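Beta-lactamase-like protein (Koribacter versatilis, PDB 6B9V) is a metal-dependent hydrolase of the PhnP family with a metallo-beta-lactamase-like fold, a diphosphatase that cleaves reactive photoproducts of FAD. Local coordinates at residues Ile195-Ala200 / Tyr228-Ser233. Numbering follows the deposited sequence.
With MN (manganese (II) ion), chain C.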
loop_
_atom_site.group_PDB
_atom_site.type_symbol
_atom_site.label_atom_id
_atom_site.label_comp_id
_atom_site.label_asym_id
_atom_site.label_seq_id
_atom_site.Cartn_x
_atom_site.Cartn_y
_atom_site.Cartn_z
ATOM N N ILE A 195 -20.130 -13.907 16.756
ATOM C CA ILE A 195 -19.669 -13.213 15.556
ATOM C C ILE A 195 -18.856 -14.158 14.677
ATOM O O ILE A 195 -17.895 -14.786 15.144
ATOM C CB ILE A 195 -18.794 -11.990 15.900
ATOM C CG1 ILE A 195 -19.602 -10.940 16.657
ATOM C CG2 ILE A 195 -18.212 -11.368 14.634
ATOM C CD1 ILE A 195 -18.767 -9.775 17.086
ATOM N N LEU A 196 -19.219 -14.236 13.401
ATOM C CA LEU A 196 -18.455 -15.038 12.441
ATOM C C LEU A 196 -18.185 -14.265 11.146
ATOM O O LEU A 196 -19.107 -13.702 10.552
ATOM C CB LEU A 196 -19.202 -16.333 12.125
ATOM C CG LEU A 196 -18.631 -17.213 11.007
ATOM C CD1 LEU A 196 -17.249 -17.738 11.380
ATOM C CD2 LEU A 196 -19.594 -18.365 10.712
ATOM N N PHE A 197 -16.928 -14.223 10.717
ATOM C CA PHE A 197 -16.608 -13.670 9.398
ATOM C C PHE A 197 -16.321 -14.805 8.423
ATOM O O PHE A 197 -15.584 -15.725 8.754
ATOM C CB PHE A 197 -15.409 -12.716 9.461
ATOM C CG PHE A 197 -15.772 -11.315 9.907
ATOM C CD1 PHE A 197 -16.144 -11.072 11.217
ATOM C CD2 PHE A 197 -15.725 -10.248 9.014
ATOM C CE1 PHE A 197 -16.493 -9.791 11.635
ATOM C CE2 PHE A 197 -16.077 -8.959 9.417
ATOM C CZ PHE A 197 -16.460 -8.730 10.730
ATOM N N LEU A 198 -16.925 -14.739 7.239
ATOM C CA LEU A 198 -16.646 -15.669 6.147
ATOM C C LEU A 198 -16.305 -14.916 4.873
ATOM O O LEU A 198 -16.837 -13.848 4.618
ATOM C CB LEU A 198 -17.849 -16.582 5.855
ATOM C CG LEU A 198 -18.359 -17.460 6.997
ATOM C CD1 LEU A 198 -19.635 -18.209 6.542
ATOM C CD2 LEU A 198 -17.287 -18.446 7.436
ATOM N N ASP A 199 -15.442 -15.524 4.072
ATOM C CA ASP A 199 -15.176 -15.121 2.685
ATOM C C ASP A 199 -16.466 -15.133 1.846
ATOM O O ASP A 199 -17.207 -16.117 1.876
ATOM C CB ASP A 199 -14.138 -16.110 2.111
ATOM C CG ASP A 199 -13.718 -15.798 0.686
ATOM O OD1 ASP A 199 -14.516 -16.011 -0.247
ATOM O OD2 ASP A 199 -12.558 -15.381 0.501
ATOM N N ALA A 200 -16.760 -14.048 1.124
ATOM C CA ALA A 200 -17.755 -14.124 0.037
ATOM C C ALA A 200 -17.337 -13.162 -1.073
ATOM O O ALA A 200 -17.521 -11.940 -0.972
ATOM C CB ALA A 200 -19.187 -13.818 0.543
ATOM N N TYR A 228 -20.878 -12.109 9.147
ATOM C CA TYR A 228 -20.474 -11.044 8.239
ATOM C C TYR A 228 -19.620 -11.612 7.127
ATOM O O TYR A 228 -18.759 -12.457 7.373
ATOM C CB TYR A 228 -19.684 -9.962 8.992
ATOM C CG TYR A 228 -20.527 -9.286 10.029
ATOM C CD1 TYR A 228 -20.586 -9.774 11.325
ATOM C CD2 TYR A 228 -21.305 -8.195 9.699
ATOM C CE1 TYR A 228 -21.379 -9.173 12.268
ATOM C CE2 TYR A 228 -22.105 -7.581 10.647
ATOM C CZ TYR A 228 -22.125 -8.075 11.928
ATOM O OH TYR A 228 -22.919 -7.485 12.876
ATOM N N PHE A 229 -19.832 -11.139 5.905
ATOM C CA PHE A 229 -19.009 -11.585 4.793
ATOM C C PHE A 229 -17.917 -10.563 4.489
ATOM O O PHE A 229 -18.123 -9.345 4.617
ATOM C CB PHE A 229 -19.844 -11.824 3.538
ATOM C CG PHE A 229 -20.832 -12.969 3.653
ATOM C CD1 PHE A 229 -20.641 -13.996 4.569
ATOM C CD2 PHE A 229 -21.948 -13.009 2.836
ATOM C CE1 PHE A 229 -21.557 -15.060 4.659
ATOM C CE2 PHE A 229 -22.871 -14.065 2.919
ATOM C CZ PHE A 229 -22.671 -15.086 3.828
ATOM N N THR A 230 -16.769 -11.055 4.046
ATOM C CA THR A 230 -15.653 -10.143 3.742
ATOM C C THR A 230 -14.920 -10.649 2.497
ATOM O O THR A 230 -15.347 -11.639 1.887
ATOM C CB THR A 230 -14.707 -10.019 4.960
ATOM O OG1 THR A 230 -13.724 -8.996 4.729
ATOM C CG2 THR A 230 -14.008 -11.360 5.248
ATOM N N HIS A 231 -13.839 -9.968 2.112
ATOM C CA HIS A 231 -13.082 -10.246 0.876
ATOM C C HIS A 231 -13.964 -10.012 -0.363
ATOM O O HIS A 231 -13.838 -10.685 -1.379
ATOM C CB HIS A 231 -12.514 -11.668 0.872
ATOM C CG HIS A 231 -11.208 -11.785 0.147
ATOM N ND1 HIS A 231 -11.104 -11.654 -1.219
ATOM C CD2 HIS A 231 -9.952 -12.004 0.603
ATOM C CE1 HIS A 231 -9.838 -11.796 -1.579
ATOM N NE2 HIS A 231 -9.117 -11.989 -0.491
ATOM N N ILE A 232 -14.800 -8.987 -0.270
ATOM C CA ILE A 232 -15.865 -8.729 -1.234
ATOM C C ILE A 232 -15.364 -7.999 -2.484
ATOM O O ILE A 232 -14.618 -7.028 -2.366
ATOM C CB ILE A 232 -16.969 -7.886 -0.580
ATOM C CG1 ILE A 232 -17.607 -8.657 0.591
ATOM C CG2 ILE A 232 -18.022 -7.458 -1.615
ATOM C CD1 ILE A 232 -18.266 -7.749 1.604
ATOM N N SER A 233 -15.792 -8.462 -3.660
ATOM C CA SER A 233 -15.398 -7.859 -4.945
ATOM C C SER A 233 -16.462 -6.899 -5.485
ATOM O O SER A 233 -17.551 -6.781 -4.916
ATOM C CB SER A 233 -15.136 -8.957 -5.985
ATOM O OG SER A 233 -16.367 -9.451 -6.498
HETATM MN MN MN C . -7.025 -12.490 -0.188
#
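Phe197 and Tyr228 both carry CG anti to the carbonyl carbon, beside the backbone N (chi1 -82° and -64°); paired across two parallel strands, they stand on the same face of the sheet. Between these two side chains the close touch is a CH-pi contact: Tyr228 CB sits over the centre of the Phe197 ring, 3.8 Å from its centroid. The rings themselves are tilted by only 27° but slid apart, so they barely overlap. Thr230 CB lies at the edge of the Phe197 ring. On the other face, Phe229 packs against Leu198 and Ala200, its CG lying 3.6 Å from Ala200 CB and its CD1 4.0 Å from Leu198 CB.

Four backbone hydrogen bonds join the segments: Tyr228 N to Leu196 O, Leu198 N to Tyr228 O, Thr230 N to Leu198 O, and Ala200 N to Thr230 O. The last carries the pairing just past the end of strand 195-199, next to His231, whose NE2 binds a manganese ion at 2.2 Å; Asp82, His83 and Asp178 also bind this metal. Asp199 OD2 comes within 3.7 Å of His231 CB. Asp199 is not a ligand: OD2 bonds His209 ND1 and OD1 Ser210 N, with a weak hydrogen bond from Asp178 N to OD2, which places it in the second shell.

The pair forms the two strands of a beta-alpha-beta unit of the metallo-beta-lactamase-like fold, and the chain leaving strand 226-230 delivers His231 to the metal. Helix 212-222 covers the Leu198 and Phe229 face, Leu258 of strand 257-263 meets Phe197 and Tyr228 on the opposite one, and strands 173-176 and 249-251 flank the pair within the sheet.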